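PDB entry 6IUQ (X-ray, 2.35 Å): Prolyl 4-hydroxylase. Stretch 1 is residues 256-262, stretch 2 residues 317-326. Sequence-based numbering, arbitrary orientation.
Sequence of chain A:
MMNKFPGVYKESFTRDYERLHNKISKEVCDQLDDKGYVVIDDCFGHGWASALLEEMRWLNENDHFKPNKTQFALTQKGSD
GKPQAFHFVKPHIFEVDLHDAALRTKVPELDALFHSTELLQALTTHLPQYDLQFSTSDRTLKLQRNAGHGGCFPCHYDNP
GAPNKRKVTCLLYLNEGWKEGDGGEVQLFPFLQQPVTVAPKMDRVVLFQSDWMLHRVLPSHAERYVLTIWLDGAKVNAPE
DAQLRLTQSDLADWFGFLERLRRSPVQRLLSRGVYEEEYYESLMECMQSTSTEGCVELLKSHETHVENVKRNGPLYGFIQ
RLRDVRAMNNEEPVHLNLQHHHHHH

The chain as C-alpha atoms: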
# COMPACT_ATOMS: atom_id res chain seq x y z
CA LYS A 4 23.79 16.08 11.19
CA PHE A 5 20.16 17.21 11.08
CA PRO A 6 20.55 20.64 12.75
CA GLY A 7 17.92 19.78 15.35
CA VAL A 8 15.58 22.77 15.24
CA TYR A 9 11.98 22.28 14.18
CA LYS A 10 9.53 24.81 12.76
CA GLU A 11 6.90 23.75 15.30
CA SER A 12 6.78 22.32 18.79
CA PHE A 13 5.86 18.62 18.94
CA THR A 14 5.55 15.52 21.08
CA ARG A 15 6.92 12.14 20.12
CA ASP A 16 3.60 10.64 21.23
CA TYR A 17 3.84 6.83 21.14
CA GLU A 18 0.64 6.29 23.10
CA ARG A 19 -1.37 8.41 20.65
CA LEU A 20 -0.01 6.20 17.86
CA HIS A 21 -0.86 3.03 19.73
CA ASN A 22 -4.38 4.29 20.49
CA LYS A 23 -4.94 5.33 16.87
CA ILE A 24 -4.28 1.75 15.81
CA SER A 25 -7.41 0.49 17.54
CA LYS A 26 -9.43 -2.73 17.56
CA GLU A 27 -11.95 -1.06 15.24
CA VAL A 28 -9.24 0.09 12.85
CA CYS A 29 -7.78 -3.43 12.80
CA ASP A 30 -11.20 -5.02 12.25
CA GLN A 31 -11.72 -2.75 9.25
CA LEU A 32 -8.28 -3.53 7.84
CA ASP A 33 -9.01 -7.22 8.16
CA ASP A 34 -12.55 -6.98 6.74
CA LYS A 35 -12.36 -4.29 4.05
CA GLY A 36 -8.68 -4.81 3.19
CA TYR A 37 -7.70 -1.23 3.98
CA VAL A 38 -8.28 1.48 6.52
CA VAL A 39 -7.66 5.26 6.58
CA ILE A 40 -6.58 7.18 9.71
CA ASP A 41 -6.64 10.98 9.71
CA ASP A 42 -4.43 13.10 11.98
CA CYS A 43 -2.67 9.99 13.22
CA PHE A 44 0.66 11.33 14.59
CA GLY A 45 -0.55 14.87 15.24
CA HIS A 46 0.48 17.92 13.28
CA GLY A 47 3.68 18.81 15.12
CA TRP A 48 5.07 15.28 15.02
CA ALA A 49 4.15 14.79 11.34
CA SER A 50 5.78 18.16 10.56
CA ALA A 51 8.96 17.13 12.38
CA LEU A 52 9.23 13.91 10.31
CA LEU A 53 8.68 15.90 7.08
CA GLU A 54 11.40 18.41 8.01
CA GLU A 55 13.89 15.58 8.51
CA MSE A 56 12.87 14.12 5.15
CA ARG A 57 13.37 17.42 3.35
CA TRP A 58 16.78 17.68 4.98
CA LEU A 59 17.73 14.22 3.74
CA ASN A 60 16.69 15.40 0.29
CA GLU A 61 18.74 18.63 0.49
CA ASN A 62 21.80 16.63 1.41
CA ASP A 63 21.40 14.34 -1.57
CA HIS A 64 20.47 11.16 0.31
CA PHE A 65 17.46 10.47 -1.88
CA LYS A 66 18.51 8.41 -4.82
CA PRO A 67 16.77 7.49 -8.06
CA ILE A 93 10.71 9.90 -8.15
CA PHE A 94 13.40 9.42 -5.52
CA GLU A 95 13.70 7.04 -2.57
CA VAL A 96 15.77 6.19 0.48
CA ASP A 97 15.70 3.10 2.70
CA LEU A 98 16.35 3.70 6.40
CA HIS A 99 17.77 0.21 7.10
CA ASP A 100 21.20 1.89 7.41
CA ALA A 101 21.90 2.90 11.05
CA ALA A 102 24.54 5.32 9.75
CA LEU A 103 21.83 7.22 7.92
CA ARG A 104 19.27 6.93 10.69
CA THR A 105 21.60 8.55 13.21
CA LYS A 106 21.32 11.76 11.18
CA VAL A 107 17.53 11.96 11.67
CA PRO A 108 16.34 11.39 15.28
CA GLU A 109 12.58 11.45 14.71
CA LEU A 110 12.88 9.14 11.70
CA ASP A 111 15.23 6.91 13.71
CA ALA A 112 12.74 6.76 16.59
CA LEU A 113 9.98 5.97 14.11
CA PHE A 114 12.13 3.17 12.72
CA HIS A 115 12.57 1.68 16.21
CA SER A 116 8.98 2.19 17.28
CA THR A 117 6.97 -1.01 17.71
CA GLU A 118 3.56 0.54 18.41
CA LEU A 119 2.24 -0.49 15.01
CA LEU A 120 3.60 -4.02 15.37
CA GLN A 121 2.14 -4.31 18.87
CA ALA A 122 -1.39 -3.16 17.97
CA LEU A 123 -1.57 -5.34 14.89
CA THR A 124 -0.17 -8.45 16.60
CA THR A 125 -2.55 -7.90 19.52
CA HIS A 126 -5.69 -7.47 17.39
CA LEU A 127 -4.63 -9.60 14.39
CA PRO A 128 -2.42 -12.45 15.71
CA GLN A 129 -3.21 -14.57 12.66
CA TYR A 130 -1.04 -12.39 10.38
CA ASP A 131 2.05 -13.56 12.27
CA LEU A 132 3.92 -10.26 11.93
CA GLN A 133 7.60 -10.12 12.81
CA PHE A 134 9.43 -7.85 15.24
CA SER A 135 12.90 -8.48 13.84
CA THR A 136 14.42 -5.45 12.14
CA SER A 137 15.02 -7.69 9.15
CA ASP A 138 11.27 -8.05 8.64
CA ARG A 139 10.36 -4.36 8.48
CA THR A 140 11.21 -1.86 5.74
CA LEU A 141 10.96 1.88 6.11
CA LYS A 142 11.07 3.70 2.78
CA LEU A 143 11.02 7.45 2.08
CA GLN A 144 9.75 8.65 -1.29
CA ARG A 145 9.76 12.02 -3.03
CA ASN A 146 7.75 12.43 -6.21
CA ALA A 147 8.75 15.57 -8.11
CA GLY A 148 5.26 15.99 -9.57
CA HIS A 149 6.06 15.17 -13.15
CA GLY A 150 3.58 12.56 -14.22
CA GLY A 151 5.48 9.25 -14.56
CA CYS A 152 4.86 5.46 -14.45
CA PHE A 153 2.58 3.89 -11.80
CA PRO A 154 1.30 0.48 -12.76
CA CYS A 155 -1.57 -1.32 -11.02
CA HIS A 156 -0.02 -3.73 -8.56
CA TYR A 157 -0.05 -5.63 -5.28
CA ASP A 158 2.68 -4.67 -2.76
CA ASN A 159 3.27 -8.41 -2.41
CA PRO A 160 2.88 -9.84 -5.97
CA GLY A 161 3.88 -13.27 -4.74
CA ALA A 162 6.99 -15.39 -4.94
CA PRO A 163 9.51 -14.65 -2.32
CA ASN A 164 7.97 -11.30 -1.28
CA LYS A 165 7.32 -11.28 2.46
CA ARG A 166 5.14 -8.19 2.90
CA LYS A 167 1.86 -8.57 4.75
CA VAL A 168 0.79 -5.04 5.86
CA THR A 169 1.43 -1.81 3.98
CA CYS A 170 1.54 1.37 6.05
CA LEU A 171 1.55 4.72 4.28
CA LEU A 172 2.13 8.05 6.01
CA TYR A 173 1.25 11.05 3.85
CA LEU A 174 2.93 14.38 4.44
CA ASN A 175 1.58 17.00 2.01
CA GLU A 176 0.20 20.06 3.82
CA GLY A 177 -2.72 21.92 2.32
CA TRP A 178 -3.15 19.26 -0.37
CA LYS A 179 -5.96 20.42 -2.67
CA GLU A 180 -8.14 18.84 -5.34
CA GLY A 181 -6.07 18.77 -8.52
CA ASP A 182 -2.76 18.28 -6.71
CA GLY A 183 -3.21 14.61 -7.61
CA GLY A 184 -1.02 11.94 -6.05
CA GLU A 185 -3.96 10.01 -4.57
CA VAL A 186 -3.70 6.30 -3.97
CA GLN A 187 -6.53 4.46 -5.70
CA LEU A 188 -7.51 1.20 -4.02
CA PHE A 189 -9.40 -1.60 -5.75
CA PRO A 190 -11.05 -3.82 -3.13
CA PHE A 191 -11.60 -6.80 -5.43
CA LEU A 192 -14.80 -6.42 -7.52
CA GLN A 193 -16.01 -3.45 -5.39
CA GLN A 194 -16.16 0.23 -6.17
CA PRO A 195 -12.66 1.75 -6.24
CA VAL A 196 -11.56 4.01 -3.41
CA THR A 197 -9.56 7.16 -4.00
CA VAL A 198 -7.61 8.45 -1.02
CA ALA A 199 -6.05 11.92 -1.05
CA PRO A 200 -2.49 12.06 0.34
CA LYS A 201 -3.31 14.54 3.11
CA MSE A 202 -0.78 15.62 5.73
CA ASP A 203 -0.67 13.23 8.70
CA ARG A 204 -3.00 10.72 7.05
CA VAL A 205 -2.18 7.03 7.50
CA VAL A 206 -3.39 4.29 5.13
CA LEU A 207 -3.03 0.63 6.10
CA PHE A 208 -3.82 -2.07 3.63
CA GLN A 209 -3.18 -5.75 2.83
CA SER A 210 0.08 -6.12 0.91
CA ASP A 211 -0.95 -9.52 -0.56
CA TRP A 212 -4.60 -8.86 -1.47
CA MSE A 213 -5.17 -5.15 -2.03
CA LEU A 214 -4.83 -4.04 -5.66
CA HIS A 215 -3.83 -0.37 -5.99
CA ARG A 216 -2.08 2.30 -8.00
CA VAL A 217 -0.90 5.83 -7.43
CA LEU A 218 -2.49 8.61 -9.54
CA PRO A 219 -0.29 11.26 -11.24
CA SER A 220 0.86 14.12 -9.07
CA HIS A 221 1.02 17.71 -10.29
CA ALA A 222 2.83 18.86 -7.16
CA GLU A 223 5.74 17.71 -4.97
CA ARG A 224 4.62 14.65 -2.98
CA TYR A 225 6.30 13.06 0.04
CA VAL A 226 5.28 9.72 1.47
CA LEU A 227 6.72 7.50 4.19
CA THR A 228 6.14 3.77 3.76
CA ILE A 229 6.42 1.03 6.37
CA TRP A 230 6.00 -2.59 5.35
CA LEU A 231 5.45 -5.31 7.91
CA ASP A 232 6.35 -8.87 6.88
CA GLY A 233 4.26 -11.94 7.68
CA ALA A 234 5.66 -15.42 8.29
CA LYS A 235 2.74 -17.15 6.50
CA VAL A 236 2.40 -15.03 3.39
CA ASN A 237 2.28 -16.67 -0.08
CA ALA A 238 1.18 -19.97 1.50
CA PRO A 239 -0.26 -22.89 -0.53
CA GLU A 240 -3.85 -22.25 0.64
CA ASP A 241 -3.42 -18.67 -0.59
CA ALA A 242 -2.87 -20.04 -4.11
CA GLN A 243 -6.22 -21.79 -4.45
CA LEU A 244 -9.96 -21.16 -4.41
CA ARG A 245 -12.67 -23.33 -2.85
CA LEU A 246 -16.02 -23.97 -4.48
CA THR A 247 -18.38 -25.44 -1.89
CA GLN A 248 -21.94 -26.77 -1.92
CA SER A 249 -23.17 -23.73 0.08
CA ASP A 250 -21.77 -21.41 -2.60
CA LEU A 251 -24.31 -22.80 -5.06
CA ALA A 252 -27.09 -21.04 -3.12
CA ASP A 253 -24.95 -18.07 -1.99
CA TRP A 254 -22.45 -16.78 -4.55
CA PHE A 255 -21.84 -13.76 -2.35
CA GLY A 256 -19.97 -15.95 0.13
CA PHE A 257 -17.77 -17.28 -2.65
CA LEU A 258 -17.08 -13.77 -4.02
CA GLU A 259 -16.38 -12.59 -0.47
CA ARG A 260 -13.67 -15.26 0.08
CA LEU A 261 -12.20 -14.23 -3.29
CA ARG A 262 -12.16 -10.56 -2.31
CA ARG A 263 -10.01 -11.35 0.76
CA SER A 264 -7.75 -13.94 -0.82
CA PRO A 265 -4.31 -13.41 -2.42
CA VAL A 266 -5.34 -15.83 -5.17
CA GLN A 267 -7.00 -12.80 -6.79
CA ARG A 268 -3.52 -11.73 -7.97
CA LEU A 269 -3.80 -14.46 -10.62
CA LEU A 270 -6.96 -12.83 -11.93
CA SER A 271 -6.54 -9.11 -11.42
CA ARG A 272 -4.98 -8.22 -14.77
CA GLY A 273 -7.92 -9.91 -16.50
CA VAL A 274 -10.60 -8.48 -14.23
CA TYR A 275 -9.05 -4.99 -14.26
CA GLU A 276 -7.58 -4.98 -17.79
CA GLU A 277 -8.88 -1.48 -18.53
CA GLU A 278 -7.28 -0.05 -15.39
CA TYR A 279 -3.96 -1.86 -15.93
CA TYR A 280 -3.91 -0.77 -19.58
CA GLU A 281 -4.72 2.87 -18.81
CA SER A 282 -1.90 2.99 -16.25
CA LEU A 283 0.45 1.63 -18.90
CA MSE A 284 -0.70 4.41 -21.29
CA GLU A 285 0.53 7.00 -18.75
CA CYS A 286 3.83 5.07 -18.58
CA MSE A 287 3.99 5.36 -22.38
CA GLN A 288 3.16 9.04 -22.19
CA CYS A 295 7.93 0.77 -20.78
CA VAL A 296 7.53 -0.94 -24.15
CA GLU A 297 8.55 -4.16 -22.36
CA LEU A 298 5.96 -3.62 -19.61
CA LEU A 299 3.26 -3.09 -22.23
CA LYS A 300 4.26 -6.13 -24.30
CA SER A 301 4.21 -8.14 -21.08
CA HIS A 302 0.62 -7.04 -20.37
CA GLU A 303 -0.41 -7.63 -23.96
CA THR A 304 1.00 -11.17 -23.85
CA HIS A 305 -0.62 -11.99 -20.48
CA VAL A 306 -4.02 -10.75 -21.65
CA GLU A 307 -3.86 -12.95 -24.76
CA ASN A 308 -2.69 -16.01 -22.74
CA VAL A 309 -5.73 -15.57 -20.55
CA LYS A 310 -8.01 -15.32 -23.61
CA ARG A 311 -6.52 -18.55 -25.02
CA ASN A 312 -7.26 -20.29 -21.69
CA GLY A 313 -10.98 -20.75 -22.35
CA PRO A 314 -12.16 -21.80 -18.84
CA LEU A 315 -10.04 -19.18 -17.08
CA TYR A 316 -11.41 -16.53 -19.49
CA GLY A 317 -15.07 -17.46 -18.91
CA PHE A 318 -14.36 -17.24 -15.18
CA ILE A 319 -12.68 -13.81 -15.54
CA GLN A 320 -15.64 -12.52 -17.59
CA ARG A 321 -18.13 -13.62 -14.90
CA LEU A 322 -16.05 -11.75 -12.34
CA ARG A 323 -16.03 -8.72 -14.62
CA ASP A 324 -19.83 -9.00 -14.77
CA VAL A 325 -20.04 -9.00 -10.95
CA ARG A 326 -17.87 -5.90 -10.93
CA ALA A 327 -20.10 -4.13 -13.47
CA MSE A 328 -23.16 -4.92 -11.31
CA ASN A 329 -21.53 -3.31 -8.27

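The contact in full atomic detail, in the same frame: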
# COMPACT_ATOMS: atom_id res chain seq x y z
N GLY A 256 -20.96 -15.38 -0.77
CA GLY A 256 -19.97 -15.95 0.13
C GLY A 256 -18.69 -16.35 -0.59
O GLY A 256 -17.59 -16.14 -0.10
N PHE A 257 -18.86 -16.92 -1.77
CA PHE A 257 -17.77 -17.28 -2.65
C PHE A 257 -17.01 -16.04 -3.14
O PHE A 257 -15.78 -16.03 -3.15
CB PHE A 257 -18.30 -18.08 -3.84
CG PHE A 257 -17.31 -18.28 -4.95
CD1 PHE A 257 -17.17 -17.34 -5.96
CD2 PHE A 257 -16.52 -19.43 -4.99
CE1 PHE A 257 -16.26 -17.53 -6.99
CE2 PHE A 257 -15.61 -19.62 -6.02
CZ PHE A 257 -15.48 -18.68 -7.02
N LEU A 258 -17.73 -15.01 -3.57
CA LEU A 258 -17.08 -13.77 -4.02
C LEU A 258 -16.35 -13.10 -2.86
O LEU A 258 -15.27 -12.55 -3.04
CB LEU A 258 -18.11 -12.81 -4.63
CG LEU A 258 -18.69 -13.37 -5.93
CD1 LEU A 258 -19.78 -12.48 -6.53
CD2 LEU A 258 -17.55 -13.61 -6.92
N GLU A 259 -16.95 -13.19 -1.66
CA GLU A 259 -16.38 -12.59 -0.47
C GLU A 259 -15.05 -13.26 -0.06
O GLU A 259 -14.10 -12.57 0.31
CB GLU A 259 -17.41 -12.64 0.67
CG GLU A 259 -17.18 -11.66 1.81
CD GLU A 259 -17.46 -10.19 1.45
OE1 GLU A 259 -17.60 -9.81 0.26
OE2 GLU A 259 -17.52 -9.40 2.41
N ARG A 260 -14.95 -14.59 -0.17
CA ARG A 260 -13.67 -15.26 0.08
C ARG A 260 -12.62 -14.86 -0.97
O ARG A 260 -11.43 -14.73 -0.67
CB ARG A 260 -13.82 -16.79 0.09
CG ARG A 260 -14.68 -17.31 1.23
CD ARG A 260 -14.47 -18.81 1.49
NE ARG A 260 -14.58 -19.63 0.29
CZ ARG A 260 -15.73 -20.04 -0.24
NH1 ARG A 260 -16.89 -19.71 0.32
NH2 ARG A 260 -15.73 -20.79 -1.34
N LEU A 261 -13.07 -14.66 -2.20
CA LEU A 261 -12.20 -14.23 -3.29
C LEU A 261 -11.64 -12.84 -3.02
O LEU A 261 -10.44 -12.60 -3.16
CB LEU A 261 -12.95 -14.25 -4.63
CG LEU A 261 -12.22 -13.88 -5.91
CD1 LEU A 261 -10.85 -14.55 -5.98
CD2 LEU A 261 -13.06 -14.30 -7.12
N ARG A 262 -12.52 -11.93 -2.58
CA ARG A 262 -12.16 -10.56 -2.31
C ARG A 262 -11.01 -10.46 -1.30
O ARG A 262 -10.16 -9.56 -1.40
CB ARG A 262 -13.38 -9.78 -1.81
CG ARG A 262 -13.10 -8.33 -1.51
CD ARG A 262 -14.34 -7.54 -1.05
NE ARG A 262 -14.90 -8.02 0.22
CZ ARG A 262 -14.37 -7.80 1.41
NH1 ARG A 262 -13.22 -7.14 1.50
NH2 ARG A 262 -14.95 -8.27 2.52
N GLY A 317 -13.66 -17.48 -19.29
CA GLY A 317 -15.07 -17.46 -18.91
C GLY A 317 -15.23 -17.07 -17.44
O GLY A 317 -16.14 -16.32 -17.07
N PHE A 318 -14.33 -17.56 -16.60
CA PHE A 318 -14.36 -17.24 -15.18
C PHE A 318 -14.09 -15.75 -14.98
O PHE A 318 -14.84 -15.09 -14.27
CB PHE A 318 -13.35 -18.10 -14.42
CG PHE A 318 -13.34 -17.86 -12.93
CD1 PHE A 318 -14.51 -17.93 -12.19
CD2 PHE A 318 -12.14 -17.58 -12.27
CE1 PHE A 318 -14.50 -17.70 -10.83
CE2 PHE A 318 -12.12 -17.36 -10.90
CZ PHE A 318 -13.30 -17.42 -10.18
N ILE A 319 -13.03 -15.23 -15.61
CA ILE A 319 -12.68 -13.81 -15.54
C ILE A 319 -13.85 -12.92 -15.96
O ILE A 319 -14.13 -11.91 -15.32
CB ILE A 319 -11.46 -13.46 -16.45
CG1 ILE A 319 -10.18 -14.23 -16.06
CG2 ILE A 319 -11.20 -11.99 -16.44
CD1 ILE A 319 -9.55 -13.77 -14.83
N GLN A 320 -14.51 -13.30 -17.05
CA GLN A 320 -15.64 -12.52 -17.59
C GLN A 320 -16.83 -12.49 -16.62
O GLN A 320 -17.52 -11.48 -16.52
CB GLN A 320 -16.10 -13.08 -18.95
CG GLN A 320 -15.19 -12.74 -20.14
CD GLN A 320 -15.48 -11.38 -20.76
OE1 GLN A 320 -15.78 -10.41 -20.06
NE2 GLN A 320 -15.38 -11.30 -22.09
N ARG A 321 -17.09 -13.60 -15.94
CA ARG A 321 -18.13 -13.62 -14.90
C ARG A 321 -17.76 -12.70 -13.74
O ARG A 321 -18.61 -12.02 -13.20
CB ARG A 321 -18.36 -15.04 -14.38
CG ARG A 321 -19.03 -15.93 -15.40
CD ARG A 321 -19.85 -17.00 -14.74
NE ARG A 321 -20.51 -17.83 -15.73
CZ ARG A 321 -21.76 -17.64 -16.16
NH1 ARG A 321 -22.49 -16.64 -15.67
NH2 ARG A 321 -22.27 -18.45 -17.07
N LEU A 322 -16.48 -12.67 -13.38
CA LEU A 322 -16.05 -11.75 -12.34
C LEU A 322 -16.19 -10.32 -12.82
O LEU A 322 -16.59 -9.45 -12.05
CB LEU A 322 -14.60 -12.02 -11.92
CG LEU A 322 -14.38 -13.43 -11.36
CD1 LEU A 322 -12.93 -13.62 -10.99
CD2 LEU A 322 -15.28 -13.66 -10.16
N ARG A 323 -15.89 -10.07 -14.08
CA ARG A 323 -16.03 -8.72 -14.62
C ARG A 323 -17.50 -8.30 -14.61
O ARG A 323 -17.81 -7.15 -14.34
CB ARG A 323 -15.44 -8.63 -16.02
CG ARG A 323 -13.92 -8.69 -16.01
CD ARG A 323 -13.36 -8.81 -17.40
NE ARG A 323 -13.91 -7.76 -18.23
CZ ARG A 323 -13.39 -6.55 -18.37
NH1 ARG A 323 -12.27 -6.21 -17.73
NH2 ARG A 323 -13.98 -5.67 -19.16
N ASP A 324 -18.39 -9.25 -14.86
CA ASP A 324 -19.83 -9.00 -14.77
C ASP A 324 -20.30 -8.64 -13.35
O ASP A 324 -21.15 -7.77 -13.16
CB ASP A 324 -20.59 -10.21 -15.28
CG ASP A 324 -20.66 -10.27 -16.80
OD1 ASP A 324 -20.76 -9.19 -17.43
OD2 ASP A 324 -20.59 -11.40 -17.36
N VAL A 325 -19.75 -9.32 -12.35
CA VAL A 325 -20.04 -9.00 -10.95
C VAL A 325 -19.60 -7.57 -10.62
O VAL A 325 -20.30 -6.81 -9.96
CB VAL A 325 -19.34 -9.97 -10.00
CG1 VAL A 325 -19.51 -9.49 -8.57
CG2 VAL A 325 -19.88 -11.39 -10.17
N ARG A 326 -18.42 -7.22 -11.11
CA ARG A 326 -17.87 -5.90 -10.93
C ARG A 326 -18.77 -4.82 -11.54
O ARG A 326 -19.05 -3.79 -10.91
CB ARG A 326 -16.47 -5.83 -11.55
CG ARG A 326 -15.58 -4.82 -10.89
CD ARG A 326 -14.30 -4.65 -11.67
NE ARG A 326 -13.96 -3.23 -11.71
CZ ARG A 326 -13.13 -2.68 -12.58
NH1 ARG A 326 -12.52 -3.44 -13.48
NH2 ARG A 326 -12.91 -1.37 -12.53

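The two helices meet almost at right angles, with their axes still 12.7 Å apart at closest approach. The angle between their N-to-C directions is 98°. At this distance the backbones do not touch, and the gap is bridged entirely by the ends of apolar side chains. The nearest CA atoms, those of Leu 258 and Leu 322, lie 8.6 Å apart. No hydrogen bond or salt bridge links the two stretches. The contact is small, burying 214 Å² over both sides.

Six residues make it. Phe 257, Leu 258 and Leu 261 come from the first helix. Phe 318, Leu 322 and Val 325 come from the second. Phe 318, Leu 322 and Val 325 are spaced by four and three residues, which places them along one side of their helix. On the first helix, Leu 261 lies about one turn on from the neighbours Phe 257 and Leu 258.

The shortest approach is between Leu 258 CD1 and Val 325 CG1, at 3.6 Å. Val 325 directs its CA-to-CB bond toward the first helix, so a short side chain is enough. Leu 258 starts sideways, and its end comes nearer. Its m, t rotamer carries the two methyls to different partners: CD1 meets Val 325, while CD2 lies 4.0 Å from Leu 322 CD2.

Leu 322 sits at the centre of the second helix's set. Its CD2 methyl is also 3.8 Å from Leu 261 CD2. One methyl of Leu 322 therefore packs against two leucines that are one turn apart on the first helix. The CA-to-CB bond of Leu 261 points toward the second helix.

The phenylalanines close the other end of the contact from Val 325. Both have chi1 near 180° (t), and both start sideways and reach across with their rings. They meet tip to tip, with Phe 257 CZ 4.0 Å from Phe 318 CZ. Phe 318 CZ lies at the edge of the Phe 257 ring, near its plane, so the rings do not lie face to face. Leu 261 CD2 is 4.4 Å from Phe 318 CZ, a looser contact that ties the aromatic pair to the leucines.

The charged side chains take no part in the packing. Glu 259 and Arg 262 instead pair within the first helix. Arg 262 NH2 donates to Glu 259 OE2 at 2.8 Å in a salt bridge, and Arg 262 NE gives a weak hydrogen bond to Glu 259 OE1 at 3.2 Å. Arg 323 and Arg 326 likewise stay clear of the first helix and are hydrogen-bonded elsewhere in the structure.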